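PDB 7JL4: E3 ubiquitin-protein ligase TRIM65, which transfers ubiquitin from E2 enzymes to target proteins such as TNRC6A, with roles in innate immunity, autophagy and inflammation. Local coordinates for residues A[20-25]-A[66-71]; A[59-64]-A[103-108]; A[81-86]-A[182-187]; A[88-93]-A[172-177]. All coordinates share one frame; numbering follows the deposited sequence.

How the contacts relate
Following the chain from the N terminus, residues 20-25 open contact 1, but contact 2 starts at 59-64 before 66-71 closes contact 1, so these two cross. Contacts 3 and 4 then open in turn at 81-86 and 88-93, on the same strand 84-89. Residues 103-108 close contact 2, which therefore crosses both. After several further strands the chain returns at 172-177 for contact 4 and at 182-187 for contact 3, with contact 4 lying within contact 3. Contacts 2 and 4 border neighbouring strands of the six-stranded sheet, contact 3 spans the two sheets, and contact 1 joins loops before strands 33-36 and 72-79. Contacts 3 and 4 are about 19 Å apart between centres.

Contact 1: residues A[20-25]-A[66-71]; sequences RNLTFD and QSFQAG
Gln66 reaches across to Leu22 and Thr23. Its CB lies 4.0 Å from Leu22 CD2, and CG remains beside the same methyl. A bend at chi2 (78°) then turns CD toward the backbone of Leu22 and Thr23. At the tip, OE1 accepts the Thr23 N-H at 2.9 Å, with the donor tilted from the carbonyl plane. NE2 donates to Thr23 OG1 at 3.0 Å, nearly straight (170°) and in the amide plane. Further along, Leu22 CD2 meets the edge of the Phe68 ring at CZ (3.6 Å), in its plane, and Arg20 CG comes to 3.9 Å from Phe68 CE1. Arg20 NE is hydrogen-bonded to His73 ND1, while the Phe68 ring also meets Trp75. The contact thus joins two loops of the B30.2/SPRY domain, those leading into strands 33-36 and 72-79. An alanine in place of Gln66 would remove the amide and would probably leave the Thr23 N-H without its acceptor and the Thr23 hydroxyl without this donor. Bonds at both ends should restrain the amide's rotation, and the Thr23 N-H, which can only donate, identifies the end that carries OE1.

Contact 2: residues A[59-64]-A[103-108]; sequences LWQVQC and DNIGRG
Gln61 and Asn104 bring their side chains together at about a right angle, with the two amide planes turned 49° apart. With the Gln61 chain extended beyond CG (chi2 172°), CD is carried across to the loop, 3.5 Å from Asn104 OD1. On another side, Ile105 runs past Gln61 in the opposite direction, its CG1 lying 3.8 Å from Gln61 CD. Leu59 also crosses Asn104 at about a right angle: its CD1 methyl is only 3.2 Å from Asn104 ND2 and 3.3 Å from Asn104 CG, which marks tight packing. Asn104 ND2 is hydrogen-bonded to Pro94 O.

The residues around Asn104 are held in shape from within. Asp103 OD1 accepts the Ile105 N-H at 3.0 Å from above the carboxylate plane, an Asx turn, and a type II beta turn follows from Asn104 to Arg107, with glycine at the positive-phi site, Gly106. Arg107 folds back over this turn. Its NH2 donates to Ile105 O at 2.9 Å, in the guanidinium plane, and forms a salt bridge with Asp103 OD2 at 3.1 Å. That oxygen has a second partner in the hydroxyl of Thr85, while Arg107 makes a cation-pi contact with Trp124.

In the fold, this buried contact sets the loop between strands 84-89 and 111-116 against strand 61-63, an outermost strand of the six-stranded sheet, whose neighbour 175-180 supplies Trp179 to touch both Trp60 and Asp103.

Contact 3: residues A[81-86]-A[182-187]; sequences DHSVTL and EGRTLT
Asp81 and Arg184 mark the closest backbone approach, 6.3 Å between their CA atoms, and no beta bridge joins the segments. Strand 84-86 belongs to the six-stranded sheet and 185-187 to the seven-stranded one, so the contact bridges the two layers of the B30.2/SPRY beta sandwich. Ser83, with positive phi (72°), and Val84 both face Val116 in a G1 beta bulge just where the first strand begins.

Arg184 carries the contact. Its CG packs 3.8 Å from Val84 CG1, and a bend at chi2 helps to turn the chain toward segment 81-86. NE donates to His82 O at 2.8 Å, almost perfectly straight (174°) and nearly along the C=O axis, with the oxygen in the guanidinium plane. Asp81 OD2 instead lies over one face of the guanidinium, well out of its plane, 3.5 Å from Arg184 NH2, so no N-H points at it and the salt bridge is one of charge alone; the two planes are nearly parallel (9°). NH1 donates to Glu182 O at 3.1 Å, while NH2 comes 3.3 Å from His82 CE1. Beyond, Val84 CG1 meets Leu186 CD2 at 4.0 Å, the two side chains passing in opposite directions; Phe178 and Ala79 also touch Leu186.

A leucine in place of Arg184 would probably leave His82 O without this donor and the Asp81 carboxylate without its positive mate. Hydrogen bonds from NE and NH1 and electrostatic attraction over a face together hold the guanidinium, and its charge would be expected to stabilise the Asp81 carboxylate.

Contact 4: residues A[88-93]-A[172-177]; sequences VSYPQL and QPLTPV
The Tyr90 ring is met by Gln172 on one side of its plane and by Leu174 on the other. Gln172 CB stands 3.6 Å from Tyr90 CD1, the Gln172 amide plane turned 39° from the ring, while Leu174 CD2 approaches Tyr90 CD1 obliquely at 3.8 Å. Near the ring plane, at its edge, lies Pro173 O. This carbonyl is buried with no hydrogen-bond partner in the model, and Pro91 CD is a close carbon neighbour at 3.6 Å. Beyond these segments, Tyr90 meets Trp112 edge-to-face and its hydroxyl bonds to Asn171 N.

The backbones run antiparallel as neighbouring strands, 84-89 and 175-180, in the six-stranded sheet of the B30.2/SPRY beta sandwich. Ser89 and Thr175 form a hydrogen-bonded pair: Ser89 N donates to Thr175 O at 3.0 Å, and Thr175 N returns to Ser89 O at 2.9 Å. Val88 and Pro176 are the adjoining non-hydrogen-bonded pair, where the proline's lack of an N-H costs no bond between these strands. Val88 and Pro176 point to one face of the sheet, Ser89 and Thr175 to the other. Val88 CG2 touches Leu174 CD2 at 4.0 Å. After Ser89 the chain leaves the strand in a type I turn from Tyr90 to Leu93, and Leu93 meets Val177 tip to tip, CD2 to CG2 at 4.0 Å.

Contact 1: residues A[20-25]-A[66-71]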
loop_
_atom_site.group_PDB
_atom_site.type_symbol
_atom_site.label_atom_id
_atom_site.label_comp_id
_atom_site.label_asym_id
_atom_site.label_seq_id
_atom_site.Cartn_x
_atom_site.Cartn_y
_atom_site.Cartn_z
ATOM N N ARG A 20 -7.663 -11.150 0.721
ATOM C CA ARG A 20 -6.601 -11.572 1.639
ATOM C C ARG A 20 -6.519 -10.637 2.842
ATOM O O ARG A 20 -6.462 -9.417 2.669
ATOM C CB ARG A 20 -5.227 -11.607 0.941
ATOM C CG ARG A 20 -5.165 -12.374 -0.378
ATOM C CD ARG A 20 -5.302 -13.926 -0.219
ATOM N NE ARG A 20 -5.462 -14.525 -1.546
ATOM C CZ ARG A 20 -6.465 -15.305 -1.941
ATOM N NH1 ARG A 20 -7.406 -15.699 -1.090
ATOM N NH2 ARG A 20 -6.491 -15.738 -3.193
ATOM N N ASN A 21 -6.463 -11.203 4.061
ATOM C CA ASN A 21 -6.348 -10.398 5.285
ATOM C C ASN A 21 -4.863 -10.166 5.613
ATOM O O ASN A 21 -4.145 -11.092 5.995
ATOM C CB ASN A 21 -7.089 -11.066 6.454
ATOM C CG ASN A 21 -8.619 -11.098 6.259
ATOM O OD1 ASN A 21 -9.184 -10.291 5.519
ATOM N ND2 ASN A 21 -9.292 -12.055 6.917
ATOM N N LEU A 22 -4.402 -8.924 5.480
ATOM C CA LEU A 22 -2.995 -8.573 5.636
ATOM C C LEU A 22 -2.698 -8.069 7.045
ATOM O O LEU A 22 -3.582 -7.558 7.745
ATOM C CB LEU A 22 -2.592 -7.483 4.629
ATOM C CG LEU A 22 -2.819 -7.748 3.139
ATOM C CD1 LEU A 22 -2.311 -6.535 2.357
ATOM C CD2 LEU A 22 -2.192 -9.061 2.677
ATOM N N THR A 23 -1.430 -8.209 7.453
ATOM C CA THR A 23 -0.936 -7.623 8.702
ATOM C C THR A 23 0.419 -6.973 8.452
ATOM O O THR A 23 1.180 -7.418 7.590
ATOM C CB THR A 23 -0.806 -8.656 9.831
ATOM O OG1 THR A 23 0.018 -9.742 9.398
ATOM C CG2 THR A 23 -2.164 -9.204 10.240
ATOM N N PHE A 24 0.720 -5.916 9.206
ATOM C CA PHE A 24 2.022 -5.265 9.073
ATOM C C PHE A 24 3.125 -6.110 9.710
ATOM O O PHE A 24 2.883 -6.927 10.604
ATOM C CB PHE A 24 1.985 -3.864 9.699
ATOM C CG PHE A 24 1.086 -2.913 8.968
ATOM C CD1 PHE A 24 1.400 -2.496 7.678
ATOM C CD2 PHE A 24 -0.080 -2.444 9.557
ATOM C CE1 PHE A 24 0.560 -1.597 6.990
ATOM C CE2 PHE A 24 -0.911 -1.537 8.893
ATOM C CZ PHE A 24 -0.599 -1.124 7.598
ATOM N N ASP A 25 4.346 -5.943 9.194
ATOM C CA ASP A 25 5.532 -6.593 9.728
ATOM C C ASP A 25 6.214 -5.613 10.665
ATOM O O ASP A 25 6.794 -4.626 10.189
ATOM C CB ASP A 25 6.469 -6.997 8.582
ATOM C CG ASP A 25 7.835 -7.474 9.048
ATOM O OD1 ASP A 25 8.080 -7.596 10.271
ATOM O OD2 ASP A 25 8.698 -7.704 8.161
ATOM N N GLN A 66 2.847 -10.661 4.602
ATOM C CA GLN A 66 2.414 -11.589 3.561
ATOM C C GLN A 66 3.120 -11.268 2.248
ATOM O O GLN A 66 3.391 -10.099 1.958
ATOM C CB GLN A 66 0.895 -11.505 3.342
ATOM C CG GLN A 66 0.085 -11.986 4.560
ATOM C CD GLN A 66 0.013 -10.949 5.681
ATOM O OE1 GLN A 66 0.062 -9.728 5.441
ATOM N NE2 GLN A 66 -0.094 -11.423 6.900
ATOM N N SER A 67 3.386 -12.303 1.443
ATOM C CA SER A 67 3.934 -12.139 0.091
ATOM C C SER A 67 3.130 -12.977 -0.902
ATOM O O SER A 67 2.505 -13.984 -0.525
ATOM C CB SER A 67 5.396 -12.583 0.045
ATOM O OG SER A 67 6.180 -11.743 0.867
ATOM N N PHE A 68 3.200 -12.623 -2.198
ATOM C CA PHE A 68 2.349 -13.285 -3.202
ATOM C C PHE A 68 3.140 -13.692 -4.439
ATOM O O PHE A 68 3.973 -12.923 -4.918
ATOM C CB PHE A 68 1.172 -12.343 -3.558
ATOM C CG PHE A 68 0.372 -11.929 -2.343
ATOM C CD1 PHE A 68 -0.605 -12.773 -1.818
ATOM C CD2 PHE A 68 0.656 -10.736 -1.670
ATOM C CE1 PHE A 68 -1.320 -12.437 -0.668
ATOM C CE2 PHE A 68 -0.057 -10.384 -0.519
ATOM C CZ PHE A 68 -1.044 -11.245 -0.009
ATOM N N GLN A 69 2.907 -14.906 -4.979
ATOM C CA GLN A 69 3.764 -15.263 -6.118
ATOM C C GLN A 69 3.068 -15.841 -7.352
ATOM O O GLN A 69 3.559 -15.722 -8.477
ATOM C CB GLN A 69 4.852 -16.225 -5.672
ATOM C CG GLN A 69 5.837 -16.642 -6.773
ATOM C CD GLN A 69 6.671 -17.836 -6.354
ATOM O OE1 GLN A 69 6.653 -18.900 -6.987
ATOM N NE2 GLN A 69 7.357 -17.689 -5.256
ATOM N N ALA A 70 1.947 -16.488 -7.182
ATOM C CA ALA A 70 1.124 -16.826 -8.323
ATOM C C ALA A 70 -0.283 -16.524 -7.872
ATOM O O ALA A 70 -0.470 -15.954 -6.794
ATOM C CB ALA A 70 1.349 -18.295 -8.725
ATOM N N GLY A 71 -1.273 -16.935 -8.660
ATOM C CA GLY A 71 -2.645 -16.809 -8.221
ATOM C C GLY A 71 -3.193 -15.403 -8.407
ATOM O O GLY A 71 -2.761 -14.648 -9.276
#

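Contact 2: residues A[59-64]-A[103-108]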
loop_
_atom_site.group_PDB
_atom_site.type_symbol
_atom_site.label_atom_id
_atom_site.label_comp_id
_atom_site.label_asym_id
_atom_site.label_seq_id
_atom_site.Cartn_x
_atom_site.Cartn_y
_atom_site.Cartn_z
ATOM N N LEU A 59 13.380 5.073 5.527
ATOM C CA LEU A 59 12.262 5.695 4.856
ATOM C C LEU A 59 11.031 5.637 5.750
ATOM O O LEU A 59 10.976 4.887 6.716
ATOM C CB LEU A 59 11.993 4.964 3.547
ATOM C CG LEU A 59 13.283 4.974 2.708
ATOM C CD1 LEU A 59 13.214 3.926 1.605
ATOM C CD2 LEU A 59 13.559 6.336 2.136
ATOM N N TRP A 60 10.026 6.435 5.418
ATOM C CA TRP A 60 8.793 6.450 6.210
ATOM C C TRP A 60 7.866 5.342 5.709
ATOM O O TRP A 60 6.778 5.595 5.185
ATOM C CB TRP A 60 8.131 7.822 6.127
ATOM C CG TRP A 60 8.966 8.898 6.724
ATOM C CD1 TRP A 60 9.956 8.735 7.639
ATOM C CD2 TRP A 60 8.891 10.308 6.452
ATOM N NE1 TRP A 60 10.510 9.957 7.960
ATOM C CE2 TRP A 60 9.880 10.936 7.236
ATOM C CE3 TRP A 60 8.091 11.097 5.616
ATOM C CZ2 TRP A 60 10.081 12.324 7.226
ATOM C CZ3 TRP A 60 8.306 12.476 5.593
ATOM C CH2 TRP A 60 9.288 13.070 6.398
ATOM N N GLN A 61 8.305 4.087 5.909
ATOM C CA GLN A 61 7.657 2.938 5.275
ATOM C C GLN A 61 7.520 1.753 6.229
ATOM O O GLN A 61 8.184 1.652 7.270
ATOM C CB GLN A 61 8.411 2.481 4.003
ATOM C CG GLN A 61 8.358 3.539 2.886
ATOM C CD GLN A 61 9.239 3.237 1.684
ATOM O OE1 GLN A 61 9.740 2.119 1.489
ATOM N NE2 GLN A 61 9.452 4.243 0.883
ATOM N N VAL A 62 6.623 0.847 5.845
ATOM C CA VAL A 62 6.420 -0.409 6.559
ATOM C C VAL A 62 5.858 -1.382 5.537
ATOM O O VAL A 62 5.117 -0.979 4.637
ATOM C CB VAL A 62 5.461 -0.222 7.756
ATOM C CG1 VAL A 62 4.140 0.360 7.267
ATOM C CG2 VAL A 62 5.238 -1.571 8.501
ATOM N N GLN A 63 6.218 -2.666 5.663
ATOM C CA GLN A 63 5.707 -3.691 4.760
ATOM C C GLN A 63 4.828 -4.679 5.530
ATOM O O GLN A 63 4.731 -4.638 6.762
ATOM C CB GLN A 63 6.846 -4.442 4.057
ATOM C CG GLN A 63 7.659 -5.332 5.002
ATOM C CD GLN A 63 8.837 -6.036 4.328
ATOM O OE1 GLN A 63 9.151 -5.780 3.168
ATOM N NE2 GLN A 63 9.477 -6.949 5.059
ATOM N N CYS A 64 4.158 -5.557 4.792
ATOM C CA CYS A 64 3.276 -6.535 5.418
ATOM C C CYS A 64 4.011 -7.849 5.613
ATOM O O CYS A 64 5.073 -8.099 5.040
ATOM C CB CYS A 64 2.019 -6.757 4.576
ATOM S SG CYS A 64 0.859 -5.375 4.621
ATOM N N ASP A 103 10.322 8.360 0.418
ATOM C CA ASP A 103 9.454 7.334 -0.168
ATOM C C ASP A 103 10.203 6.775 -1.365
ATOM O O ASP A 103 10.598 7.542 -2.254
ATOM C CB ASP A 103 8.124 7.987 -0.593
ATOM C CG ASP A 103 7.107 7.021 -1.212
ATOM O OD1 ASP A 103 7.314 5.781 -1.259
ATOM O OD2 ASP A 103 6.054 7.545 -1.660
ATOM N N ASN A 104 10.458 5.466 -1.386
ATOM C CA ASN A 104 11.092 4.886 -2.565
ATOM C C ASN A 104 10.190 3.886 -3.284
ATOM O O ASN A 104 10.674 3.154 -4.161
ATOM C CB ASN A 104 12.452 4.264 -2.201
ATOM C CG ASN A 104 12.318 2.956 -1.426
ATOM O OD1 ASN A 104 11.207 2.527 -1.085
ATOM N ND2 ASN A 104 13.454 2.299 -1.175
ATOM N N ILE A 105 8.895 3.855 -2.959
ATOM C CA ILE A 105 7.979 2.884 -3.555
ATOM C C ILE A 105 7.686 3.294 -4.997
ATOM O O ILE A 105 7.159 4.383 -5.252
ATOM C CB ILE A 105 6.685 2.765 -2.734
ATOM C CG1 ILE A 105 6.992 2.337 -1.297
ATOM C CG2 ILE A 105 5.728 1.731 -3.385
ATOM C CD1 ILE A 105 5.815 2.516 -0.326
ATOM N N GLY A 106 7.995 2.408 -5.946
ATOM C CA GLY A 106 7.873 2.757 -7.353
ATOM C C GLY A 106 8.976 3.640 -7.881
ATOM O O GLY A 106 8.888 4.124 -9.024
ATOM N N ARG A 107 10.019 3.877 -7.099
ATOM C CA ARG A 107 11.125 4.682 -7.582
ATOM C C ARG A 107 12.235 3.858 -8.226
ATOM O O ARG A 107 13.325 4.393 -8.479
ATOM C CB ARG A 107 11.718 5.518 -6.459
ATOM C CG ARG A 107 11.020 6.867 -6.215
ATOM C CD ARG A 107 9.621 6.702 -5.651
ATOM N NE ARG A 107 9.061 7.996 -5.260
ATOM C CZ ARG A 107 7.833 8.209 -4.804
ATOM N NH1 ARG A 107 7.499 9.453 -4.446
ATOM N NH2 ARG A 107 7.003 7.186 -4.564
ATOM N N GLY A 108 12.001 2.573 -8.456
ATOM C CA GLY A 108 12.941 1.715 -9.134
ATOM C C GLY A 108 12.200 0.559 -9.787
ATOM O O GLY A 108 10.974 0.476 -9.745
#

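Contact 3: residues A[81-86]-A[182-187]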
loop_
_atom_site.group_PDB
_atom_site.type_symbol
_atom_site.label_atom_id
_atom_site.label_comp_id
_atom_site.label_asym_id
_atom_site.label_seq_id
_atom_site.Cartn_x
_atom_site.Cartn_y
_atom_site.Cartn_z
ATOM N N ASP A 81 -6.128 10.011 5.645
ATOM C CA ASP A 81 -5.883 11.295 4.988
ATOM C C ASP A 81 -5.046 11.015 3.747
ATOM O O ASP A 81 -4.589 9.890 3.533
ATOM C CB ASP A 81 -5.150 12.256 5.918
ATOM C CG ASP A 81 -5.268 13.723 5.491
ATOM O OD1 ASP A 81 -5.947 14.044 4.483
ATOM O OD2 ASP A 81 -4.679 14.554 6.209
ATOM N N HIS A 82 -4.830 12.062 2.939
ATOM C CA HIS A 82 -3.911 11.956 1.815
ATOM C C HIS A 82 -2.470 11.934 2.320
ATOM O O HIS A 82 -2.196 12.109 3.510
ATOM C CB HIS A 82 -4.104 13.121 0.845
ATOM C CG HIS A 82 -3.892 14.460 1.486
ATOM N ND1 HIS A 82 -2.647 14.899 1.882
ATOM C CD2 HIS A 82 -4.766 15.423 1.851
ATOM C CE1 HIS A 82 -2.761 16.092 2.440
ATOM N NE2 HIS A 82 -4.036 16.435 2.432
ATOM N N SER A 83 -1.542 11.806 1.366
ATOM C CA SER A 83 -0.100 11.693 1.611
ATOM C C SER A 83 0.239 10.323 2.202
ATOM O O SER A 83 0.868 10.202 3.254
ATOM C CB SER A 83 0.419 12.828 2.483
ATOM O OG SER A 83 0.016 14.077 1.921
ATOM N N VAL A 84 -0.220 9.283 1.512
ATOM C CA VAL A 84 0.194 7.910 1.749
ATOM C C VAL A 84 0.498 7.280 0.398
ATOM O O VAL A 84 0.005 7.729 -0.644
ATOM C CB VAL A 84 -0.892 7.102 2.510
ATOM C CG1 VAL A 84 -1.202 7.770 3.855
ATOM C CG2 VAL A 84 -2.160 6.994 1.687
ATOM N N THR A 85 1.311 6.214 0.415
ATOM C CA THR A 85 1.611 5.455 -0.795
ATOM C C THR A 85 1.327 3.988 -0.518
ATOM O O THR A 85 1.718 3.472 0.532
ATOM C CB THR A 85 3.070 5.595 -1.254
ATOM O OG1 THR A 85 3.380 6.968 -1.491
ATOM C CG2 THR A 85 3.324 4.788 -2.568
ATOM N N LEU A 86 0.642 3.337 -1.451
ATOM C CA LEU A 86 0.296 1.920 -1.360
ATOM C C LEU A 86 0.972 1.198 -2.512
ATOM O O LEU A 86 0.814 1.602 -3.668
ATOM C CB LEU A 86 -1.224 1.716 -1.475
ATOM C CG LEU A 86 -2.244 2.183 -0.428
ATOM C CD1 LEU A 86 -2.249 3.685 -0.262
ATOM C CD2 LEU A 86 -3.595 1.771 -0.968
ATOM N N GLU A 182 3.931 12.046 8.249
ATOM C CA GLU A 182 3.667 12.146 9.683
ATOM C C GLU A 182 2.198 12.478 9.929
ATOM O O GLU A 182 1.619 13.327 9.243
ATOM C CB GLU A 182 4.553 13.225 10.326
ATOM C CG GLU A 182 4.242 13.520 11.789
ATOM C CD GLU A 182 5.036 14.705 12.338
ATOM O OE1 GLU A 182 4.448 15.559 13.039
ATOM O OE2 GLU A 182 6.253 14.781 12.061
ATOM N N GLY A 183 1.599 11.817 10.932
ATOM C CA GLY A 183 0.212 12.039 11.301
ATOM C C GLY A 183 -0.793 11.114 10.626
ATOM O O GLY A 183 -1.974 11.111 11.013
ATOM N N ARG A 184 -0.373 10.341 9.633
ATOM C CA ARG A 184 -1.307 9.525 8.877
ATOM C C ARG A 184 -1.455 8.163 9.537
ATOM O O ARG A 184 -0.515 7.650 10.147
ATOM C CB ARG A 184 -0.850 9.349 7.426
ATOM C CG ARG A 184 -1.321 10.465 6.494
ATOM C CD ARG A 184 -0.707 11.821 6.889
ATOM N NE ARG A 184 -1.100 12.874 5.953
ATOM C CZ ARG A 184 -0.909 14.179 6.134
ATOM N NH1 ARG A 184 -0.342 14.655 7.240
ATOM N NH2 ARG A 184 -1.320 15.020 5.198
ATOM N N THR A 185 -2.651 7.592 9.409
ATOM C CA THR A 185 -2.944 6.221 9.816
ATOM C C THR A 185 -3.352 5.421 8.587
ATOM O O THR A 185 -4.095 5.925 7.740
ATOM C CB THR A 185 -4.068 6.184 10.864
ATOM O OG1 THR A 185 -3.631 6.821 12.065
ATOM C CG2 THR A 185 -4.490 4.748 11.203
ATOM N N LEU A 186 -2.852 4.180 8.470
ATOM C CA LEU A 186 -3.356 3.218 7.491
ATOM C C LEU A 186 -3.905 2.002 8.225
ATOM O O LEU A 186 -3.273 1.510 9.166
ATOM C CB LEU A 186 -2.279 2.745 6.512
ATOM C CG LEU A 186 -1.721 3.734 5.481
ATOM C CD1 LEU A 186 -0.614 3.101 4.632
ATOM C CD2 LEU A 186 -2.837 4.201 4.579
ATOM N N THR A 187 -5.072 1.515 7.783
ATOM C CA THR A 187 -5.726 0.339 8.359
ATOM C C THR A 187 -5.913 -0.718 7.274
ATOM O O THR A 187 -6.552 -0.448 6.248
ATOM C CB THR A 187 -7.080 0.730 8.959
ATOM O OG1 THR A 187 -6.905 1.844 9.856
ATOM C CG2 THR A 187 -7.678 -0.452 9.710
#

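Contact 4: residues A[88-93]-A[172-177]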
loop_
_atom_site.group_PDB
_atom_site.type_symbol
_atom_site.label_atom_id
_atom_site.label_comp_id
_atom_site.label_asym_id
_atom_site.label_seq_id
_atom_site.Cartn_x
_atom_site.Cartn_y
_atom_site.Cartn_z
ATOM N N VAL A 88 3.543 -2.569 -3.887
ATOM C CA VAL A 88 4.143 -3.887 -3.696
ATOM C C VAL A 88 5.588 -3.826 -4.173
ATOM O O VAL A 88 5.939 -3.004 -5.031
ATOM C CB VAL A 88 3.369 -4.979 -4.458
ATOM C CG1 VAL A 88 1.979 -5.159 -3.835
ATOM C CG2 VAL A 88 3.273 -4.633 -5.923
ATOM N N SER A 89 6.436 -4.697 -3.617
ATOM C CA SER A 89 7.848 -4.719 -3.986
ATOM C C SER A 89 8.387 -6.138 -3.988
ATOM O O SER A 89 7.895 -7.010 -3.270
ATOM C CB SER A 89 8.721 -3.914 -3.013
ATOM O OG SER A 89 8.730 -4.542 -1.729
ATOM N N TYR A 90 9.459 -6.330 -4.767
ATOM C CA TYR A 90 10.296 -7.502 -4.659
ATOM C C TYR A 90 11.071 -7.417 -3.350
ATOM O O TYR A 90 11.133 -6.349 -2.733
ATOM C CB TYR A 90 11.264 -7.566 -5.836
ATOM C CG TYR A 90 10.620 -7.849 -7.174
ATOM C CD1 TYR A 90 9.439 -8.605 -7.275
ATOM C CD2 TYR A 90 11.209 -7.377 -8.345
ATOM C CE1 TYR A 90 8.859 -8.883 -8.537
ATOM C CE2 TYR A 90 10.662 -7.651 -9.592
ATOM C CZ TYR A 90 9.489 -8.378 -9.692
ATOM O OH TYR A 90 9.004 -8.606 -10.964
ATOM N N PRO A 91 11.689 -8.519 -2.912
ATOM C CA PRO A 91 12.449 -8.492 -1.650
ATOM C C PRO A 91 13.623 -7.510 -1.606
ATOM O O PRO A 91 14.101 -7.209 -0.508
ATOM C CB PRO A 91 12.954 -9.938 -1.516
ATOM C CG PRO A 91 11.971 -10.764 -2.308
ATOM C CD PRO A 91 11.565 -9.894 -3.458
ATOM N N GLN A 92 14.132 -7.022 -2.736
ATOM C CA GLN A 92 15.354 -6.222 -2.698
ATOM C C GLN A 92 15.116 -4.742 -2.407
ATOM O O GLN A 92 16.075 -3.963 -2.449
ATOM C CB GLN A 92 16.130 -6.351 -4.007
ATOM N N LEU A 93 13.890 -4.335 -2.112
ATOM C CA LEU A 93 13.610 -2.916 -1.934
ATOM C C LEU A 93 14.494 -2.344 -0.831
ATOM O O LEU A 93 14.506 -2.884 0.283
ATOM C CB LEU A 93 12.137 -2.685 -1.605
ATOM C CG LEU A 93 11.709 -1.225 -1.452
ATOM C CD1 LEU A 93 11.785 -0.493 -2.797
ATOM C CD2 LEU A 93 10.297 -1.120 -0.876
ATOM N N GLN A 172 9.576 -12.491 -8.886
ATOM C CA GLN A 172 9.862 -12.761 -7.488
ATOM C C GLN A 172 8.559 -12.548 -6.741
ATOM O O GLN A 172 7.649 -11.894 -7.263
ATOM C CB GLN A 172 10.935 -11.820 -6.922
ATOM C CG GLN A 172 12.340 -12.318 -7.124
ATOM C CD GLN A 172 13.387 -11.350 -6.647
ATOM O OE1 GLN A 172 13.574 -10.269 -7.210
ATOM N NE2 GLN A 172 14.051 -11.712 -5.557
ATOM N N PRO A 173 8.437 -13.087 -5.519
ATOM C CA PRO A 173 7.269 -12.774 -4.679
ATOM C C PRO A 173 7.155 -11.287 -4.391
ATOM O O PRO A 173 8.160 -10.588 -4.244
ATOM C CB PRO A 173 7.541 -13.555 -3.385
ATOM C CG PRO A 173 8.443 -14.703 -3.818
ATOM C CD PRO A 173 9.339 -14.065 -4.880
ATOM N N LEU A 174 5.913 -10.808 -4.304
ATOM C CA LEU A 174 5.614 -9.396 -4.054
ATOM C C LEU A 174 5.088 -9.222 -2.638
ATOM O O LEU A 174 4.173 -9.951 -2.210
ATOM C CB LEU A 174 4.567 -8.860 -5.028
ATOM C CG LEU A 174 5.013 -8.793 -6.468
ATOM C CD1 LEU A 174 3.785 -8.716 -7.327
ATOM C CD2 LEU A 174 5.874 -7.528 -6.663
ATOM N N THR A 175 5.656 -8.262 -1.920
ATOM C CA THR A 175 5.219 -7.938 -0.562
ATOM C C THR A 175 4.565 -6.566 -0.551
ATOM O O THR A 175 5.174 -5.613 -1.054
ATOM C CB THR A 175 6.432 -7.945 0.391
ATOM O OG1 THR A 175 7.062 -9.239 0.366
ATOM C CG2 THR A 175 5.978 -7.677 1.812
ATOM N N PRO A 176 3.345 -6.411 -0.024
ATOM C CA PRO A 176 2.763 -5.070 0.103
ATOM C C PRO A 176 3.657 -4.164 0.943
ATOM O O PRO A 176 4.226 -4.592 1.957
ATOM C CB PRO A 176 1.428 -5.324 0.816
ATOM C CG PRO A 176 1.094 -6.788 0.536
ATOM C CD PRO A 176 2.446 -7.474 0.489
ATOM N N VAL A 177 3.747 -2.890 0.537
ATOM C CA VAL A 177 4.613 -1.934 1.215
ATOM C C VAL A 177 3.965 -0.553 1.101
ATOM O O VAL A 177 3.277 -0.258 0.123
ATOM C CB VAL A 177 6.044 -1.979 0.630
ATOM C CG1 VAL A 177 6.036 -1.644 -0.873
ATOM C CG2 VAL A 177 6.982 -1.054 1.415
#